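Local coordinates for protein Cas13d (uncultured Ruminococcus sp, PDB 6IV9) that binds a CRISPR RNA in a binary complex and probably uses its two HEPN domains to mature that guide and to cleave target RNA, at residues Y85-N90 against I105-V110; S328-F333 against K489-D494. The protein carries 2 engineered substitutions. One frame throughout, in Å; residues are numbered along the deposited sequence.

Read from the N terminus, the chain first builds two small antiparallel sheets, and contact 1 is where one meets the other. It brings strand 81-88 against strand 105-110 and closes a loop of 14 residues that includes the short strand 94-96. This loop is complete before contact 2 opens at the end of helix 312-330. Contact 2 then spans 155 residues, more than two-thirds of them helical, and returns to the loop between helices 467-475 and 497-505. The two closures therefore follow one another, neither enclosing nor crossing. Their centres are 49 Å apart: contact 1 lies in the β-rich N-terminal part, contact 2 in the helical body, beside the bound RNA.

Contact 1 of 2, residues Y85-N90 against I105-V110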
loop_
_atom_site.group_PDB
_atom_site.type_symbol
_atom_site.label_atom_id
_atom_site.label_comp_id
_atom_site.label_asym_id
_atom_site.label_seq_id
_atom_site.Cartn_x
_atom_site.Cartn_y
_atom_site.Cartn_z
ATOM N N TYR A 85 -13.176 -23.116 24.071
ATOM C CA TYR A 85 -14.286 -23.359 25.011
ATOM C C TYR A 85 -15.569 -22.675 24.579
ATOM O O TYR A 85 -15.532 -21.667 23.931
ATOM C CB TYR A 85 -13.949 -22.771 26.378
ATOM C CG TYR A 85 -12.755 -23.391 27.040
ATOM C CD1 TYR A 85 -11.493 -22.899 26.804
ATOM C CD2 TYR A 85 -12.885 -24.469 27.887
ATOM C CE1 TYR A 85 -10.381 -23.456 27.392
ATOM C CE2 TYR A 85 -11.784 -25.038 28.490
ATOM C CZ TYR A 85 -10.527 -24.537 28.230
ATOM O OH TYR A 85 -9.426 -25.080 28.805
ATOM N N GLU A 86 -16.674 -23.270 24.992
ATOM C CA GLU A 86 -18.000 -22.653 24.841
ATOM C C GLU A 86 -18.457 -22.356 26.267
ATOM O O GLU A 86 -18.358 -23.240 27.081
ATOM C CB GLU A 86 -18.960 -23.600 24.142
ATOM C CG GLU A 86 -20.360 -23.061 24.093
ATOM C CD GLU A 86 -21.308 -24.077 23.509
ATOM O OE1 GLU A 86 -20.909 -24.777 22.587
ATOM O OE2 GLU A 86 -22.411 -24.169 23.995
ATOM N N VAL A 87 -18.883 -21.135 26.537
ATOM C CA VAL A 87 -19.305 -20.727 27.903
ATOM C C VAL A 87 -20.756 -20.261 27.854
ATOM O O VAL A 87 -21.110 -19.580 26.919
ATOM C CB VAL A 87 -18.396 -19.622 28.464
ATOM C CG1 VAL A 87 -18.832 -19.150 29.832
ATOM C CG2 VAL A 87 -16.942 -20.025 28.469
ATOM N N ASP A 88 -21.549 -20.663 28.837
ATOM C CA ASP A 88 -22.964 -20.237 28.891
ATOM C C ASP A 88 -23.017 -18.895 29.612
ATOM O O ASP A 88 -22.492 -18.811 30.690
ATOM C CB ASP A 88 -23.857 -21.257 29.593
ATOM C CG ASP A 88 -25.299 -20.813 29.603
ATOM O OD1 ASP A 88 -25.659 -20.019 30.462
ATOM O OD2 ASP A 88 -26.017 -21.224 28.717
ATOM N N ASN A 89 -23.631 -17.895 28.996
ATOM C CA ASN A 89 -23.702 -16.539 29.585
ATOM C C ASN A 89 -24.504 -16.524 30.886
ATOM O O ASN A 89 -24.224 -15.672 31.691
ATOM C CB ASN A 89 -24.262 -15.514 28.601
ATOM C CG ASN A 89 -23.339 -15.286 27.431
ATOM O OD1 ASN A 89 -22.154 -15.523 27.543
ATOM N ND2 ASN A 89 -23.882 -14.851 26.314
ATOM N N ASN A 90 -25.580 -17.294 30.946
ATOM C CA ASN A 90 -26.468 -17.341 32.135
ATOM C C ASN A 90 -25.900 -18.104 33.336
ATOM O O ASN A 90 -25.984 -17.575 34.427
ATOM C CB ASN A 90 -27.886 -17.700 31.712
ATOM C CG ASN A 90 -28.349 -16.746 30.633
ATOM O OD1 ASN A 90 -28.303 -15.542 30.815
ATOM N ND2 ASN A 90 -28.744 -17.269 29.493
ATOM N N ILE A 105 -4.767 -23.020 25.948
ATOM C CA ILE A 105 -5.078 -22.261 27.177
ATOM C C ILE A 105 -5.982 -23.092 28.073
ATOM O O ILE A 105 -6.718 -23.907 27.564
ATOM C CB ILE A 105 -5.721 -20.919 26.820
ATOM C CG1 ILE A 105 -6.960 -21.110 25.953
ATOM C CG2 ILE A 105 -4.706 -20.003 26.168
ATOM C CD1 ILE A 105 -7.691 -19.841 25.652
ATOM N N GLU A 106 -5.886 -22.845 29.372
ATOM C CA GLU A 106 -6.703 -23.536 30.392
ATOM C C GLU A 106 -7.654 -22.495 30.965
ATOM O O GLU A 106 -7.191 -21.464 31.382
ATOM C CB GLU A 106 -5.794 -24.101 31.477
ATOM C CG GLU A 106 -6.541 -24.668 32.652
ATOM C CD GLU A 106 -6.166 -26.091 33.007
ATOM O OE1 GLU A 106 -4.996 -26.453 32.839
ATOM O OE2 GLU A 106 -7.044 -26.828 33.461
ATOM N N LEU A 107 -8.946 -22.764 30.912
ATOM C CA LEU A 107 -9.914 -21.798 31.449
ATOM C C LEU A 107 -10.082 -22.030 32.946
ATOM O O LEU A 107 -10.282 -23.152 33.355
ATOM C CB LEU A 107 -11.244 -21.950 30.716
ATOM C CG LEU A 107 -12.193 -20.764 30.808
ATOM C CD1 LEU A 107 -11.534 -19.512 30.296
ATOM C CD2 LEU A 107 -13.474 -21.031 30.044
ATOM N N GLY A 108 -9.985 -20.961 33.706
ATOM C CA GLY A 108 -10.192 -21.021 35.152
ATOM C C GLY A 108 -11.603 -20.589 35.478
ATOM O O GLY A 108 -12.519 -21.000 34.794
ATOM N N ASP A 109 -11.757 -19.763 36.489
ATOM C CA ASP A 109 -13.113 -19.341 36.889
ATOM C C ASP A 109 -13.696 -18.354 35.881
ATOM O O ASP A 109 -12.972 -17.509 35.412
ATOM C CB ASP A 109 -13.088 -18.774 38.302
ATOM C CG ASP A 109 -14.433 -18.273 38.756
ATOM O OD1 ASP A 109 -15.361 -19.071 38.802
ATOM O OD2 ASP A 109 -14.527 -17.089 39.041
ATOM N N VAL A 110 -14.972 -18.521 35.565
ATOM C CA VAL A 110 -15.714 -17.573 34.693
ATOM C C VAL A 110 -16.880 -17.057 35.524
ATOM O O VAL A 110 -17.580 -17.860 36.071
ATOM C CB VAL A 110 -16.239 -18.228 33.404
ATOM C CG1 VAL A 110 -17.141 -17.285 32.637
ATOM C CG2 VAL A 110 -15.123 -18.720 32.518
#
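The hydroxyl oxygen of Y85 is held twice by the backbone of the facing strand. It accepts from the amide of L107, N to OH 3.2 Å with an N-H...O angle of 152°, and donates to the carbonyl of I105, OH to O again 3.2 Å. These two groups flank E106 on one edge of strand 105-110, an outermost strand of its sheet, while the backbone of E106 bonds with S118 on strand 114-119. The phenol thus meets backbone groups that an adjoining strand might otherwise have paired with. CG of Y85 stands anti to the carbonyl carbon (chi1 -63°), and the side chains of Y85 and L107 run past each other in opposite directions. L107 CB sits over the middle of one ring face, a CH-pi contact of 3.7 Å to the ring centroid, whereas I105 O lies in plane at the ring edge. Further along, CD2 of L107 stands over the same face at the root of the ring, 3.9 Å from Y85 CG, and also touches V87, CG2 to CD2 3.9 Å. V87 uses its other branch on V110, the two CG1 atoms standing 3.8 Å apart. The strand segments run nearly parallel, 17° apart, with axes 9.9 Å from each other, a spacing of sheets packed face to face rather than of strands paired within one sheet. I115 and F117 extend the apolar layer around L107. Chemically, the join is an apolar interior with one polar fastening, whose buried hydroxyl is satisfied as both acceptor and donor.

Contact 2 of 2, residues S328-F333 against K489-D494; sequences SINKDF and KKNASD
The amide of N330 meets the backbone of K490 in the hydrogen bond that joins these segments: ND2 donates to K490 O over 2.8 Å, bent at 138° but with the acceptor almost exactly in the amide plane. The CA–CB bond of N330 points toward 489-494, and CG stands anti to its own carbonyl carbon (chi1 -70°). The other end of the amide is also engaged, since OD1 is hydrogen-bonded to the hydroxyl of Y361, which in turn takes the amide of K490. N330 and Y361 together hold both the N-H and the C=O of a single residue, and the amide cannot flip without losing partners. An alanine here would probably leave K490 O without this donor and the Y361 hydroxyl without this acceptor, and would open a gap beside K489 CG. Within 489-494, N491 N donates to D494 OD2 at 2.9 Å, while D494 N bonds back to N491 O, which pins the turn entering the 3-10 segment 492-494.

In the fold, this is the C-terminal end of helix 312-330 docked on the loop before helix 497-505, with helix 353-366 supplying Y361.

Packing contacts come mainly from the aliphatic part of K489, which slides past N330 in the opposite direction. Its CG lies 4.0 Å from N330 OD1, and its CE is 3.3 Å from N330 O. The chain then bends at its last torsion, and NZ passes 4.0 Å from F333 CB.

The ammonium of K489 finds its charged partner in E482, whose OE2 forms a salt bridge with NZ and also accepts from F333 N. F333 stacks edge-to-face with Y361 and packs on a sugar of the bound RNA, and I329 packs on a uracil base.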
loop_
_atom_site.group_PDB
_atom_site.type_symbol
_atom_site.label_atom_id
_atom_site.label_comp_id
_atom_site.label_asym_id
_atom_site.label_seq_id
_atom_site.Cartn_x
_atom_site.Cartn_y
_atom_site.Cartn_z
ATOM N N SER A 328 7.120 -15.695 -18.332
ATOM C CA SER A 328 8.547 -15.293 -18.248
ATOM C C SER A 328 9.243 -15.957 -17.053
ATOM O O SER A 328 10.383 -16.291 -17.179
ATOM C CB SER A 328 8.716 -13.812 -18.256
ATOM O OG SER A 328 8.017 -13.216 -17.187
ATOM N N ILE A 329 8.601 -16.021 -15.895
ATOM C CA ILE A 329 9.215 -16.710 -14.729
ATOM C C ILE A 329 9.307 -18.227 -14.955
ATOM O O ILE A 329 10.315 -18.813 -14.643
ATOM C CB ILE A 329 8.356 -16.435 -13.488
ATOM C CG1 ILE A 329 8.277 -14.950 -13.156
ATOM C CG2 ILE A 329 8.831 -17.247 -12.312
ATOM C CD1 ILE A 329 7.093 -14.587 -12.314
ATOM N N ASN A 330 8.212 -18.821 -15.398
ATOM C CA ASN A 330 8.046 -20.286 -15.577
ATOM C C ASN A 330 8.879 -20.880 -16.713
ATOM O O ASN A 330 9.305 -22.007 -16.566
ATOM C CB ASN A 330 6.582 -20.681 -15.705
ATOM C CG ASN A 330 5.852 -20.525 -14.398
ATOM O OD1 ASN A 330 6.475 -20.436 -13.364
ATOM N ND2 ASN A 330 4.543 -20.468 -14.447
ATOM N N LYS A 331 9.050 -20.162 -17.813
ATOM C CA LYS A 331 9.747 -20.788 -18.964
ATOM C C LYS A 331 11.210 -21.054 -18.615
ATOM O O LYS A 331 11.911 -20.122 -18.321
ATOM C CB LYS A 331 9.636 -19.874 -20.183
ATOM C CG LYS A 331 9.628 -20.584 -21.527
ATOM C CD LYS A 331 10.028 -19.683 -22.663
ATOM C CE LYS A 331 10.676 -20.431 -23.808
ATOM N NZ LYS A 331 11.672 -19.588 -24.508
ATOM N N ASP A 332 11.622 -22.314 -18.660
ATOM C CA ASP A 332 13.036 -22.661 -18.390
ATOM C C ASP A 332 13.470 -22.090 -17.036
ATOM O O ASP A 332 14.533 -21.520 -16.961
ATOM C CB ASP A 332 13.920 -22.251 -19.566
ATOM C CG ASP A 332 13.583 -23.009 -20.838
ATOM O OD1 ASP A 332 13.402 -24.222 -20.762
ATOM O OD2 ASP A 332 13.466 -22.374 -21.876
ATOM N N PHE A 333 12.671 -22.309 -16.002
ATOM C CA PHE A 333 13.001 -21.779 -14.662
ATOM C C PHE A 333 14.315 -22.366 -14.144
ATOM O O PHE A 333 15.093 -21.651 -13.569
ATOM C CB PHE A 333 11.873 -22.102 -13.690
ATOM C CG PHE A 333 12.154 -21.684 -12.277
ATOM C CD1 PHE A 333 12.810 -22.535 -11.413
ATOM C CD2 PHE A 333 11.762 -20.442 -11.815
ATOM C CE1 PHE A 333 13.069 -22.162 -10.109
ATOM C CE2 PHE A 333 12.018 -20.075 -10.508
ATOM C CZ PHE A 333 12.670 -20.933 -9.663
ATOM N N LYS A 489 4.383 -25.465 -10.733
ATOM C CA LYS A 489 4.232 -24.202 -11.486
ATOM C C LYS A 489 2.847 -23.587 -11.311
ATOM O O LYS A 489 1.861 -24.300 -11.321
ATOM C CB LYS A 489 4.546 -24.427 -12.963
ATOM C CG LYS A 489 6.022 -24.421 -13.324
ATOM C CD LYS A 489 6.249 -24.668 -14.788
ATOM C CE LYS A 489 7.681 -24.530 -15.249
ATOM N NZ LYS A 489 8.550 -24.346 -14.080
ATOM N N LYS A 490 2.833 -22.264 -11.172
ATOM C CA LYS A 490 1.582 -21.490 -11.061
ATOM C C LYS A 490 1.272 -20.925 -12.444
ATOM O O LYS A 490 2.143 -20.338 -13.032
ATOM C CB LYS A 490 1.732 -20.435 -9.972
ATOM C CG LYS A 490 1.617 -20.996 -8.570
ATOM C CD LYS A 490 0.181 -21.169 -8.154
ATOM C CE LYS A 490 -0.145 -22.525 -7.584
ATOM N NZ LYS A 490 0.559 -22.789 -6.310
ATOM N N ASN A 491 0.050 -21.119 -12.908
ATOM C CA ASN A 491 -0.395 -20.671 -14.245
ATOM C C ASN A 491 -1.586 -19.717 -14.105
ATOM O O ASN A 491 -2.259 -19.766 -13.102
ATOM C CB ASN A 491 -0.739 -21.876 -15.119
ATOM C CG ASN A 491 0.415 -22.848 -15.268
ATOM O OD1 ASN A 491 0.333 -23.990 -14.840
ATOM N ND2 ASN A 491 1.490 -22.406 -15.880
ATOM N N ALA A 492 -1.854 -18.930 -15.144
ATOM C CA ALA A 492 -2.936 -17.922 -15.152
ATOM C C ALA A 492 -4.284 -18.596 -14.930
ATOM O O ALA A 492 -5.100 -18.045 -14.239
ATOM C CB ALA A 492 -2.922 -17.133 -16.428
ATOM N N SER A 493 -4.457 -19.798 -15.472
ATOM C CA SER A 493 -5.726 -20.553 -15.343
ATOM C C SER A 493 -5.962 -20.944 -13.883
ATOM O O SER A 493 -7.077 -21.267 -13.557
ATOM C CB SER A 493 -5.723 -21.755 -16.231
ATOM O OG SER A 493 -4.665 -22.612 -15.874
ATOM N N ASP A 494 -4.921 -20.941 -13.060
ATOM C CA ASP A 494 -5.037 -21.365 -11.643
ATOM C C ASP A 494 -5.603 -20.253 -10.763
ATOM O O ASP A 494 -5.899 -20.546 -9.621
ATOM C CB ASP A 494 -3.682 -21.728 -11.039
ATOM C CG ASP A 494 -3.002 -22.929 -11.664
ATOM O OD1 ASP A 494 -3.707 -23.770 -12.220
ATOM O OD2 ASP A 494 -1.775 -23.008 -11.571
#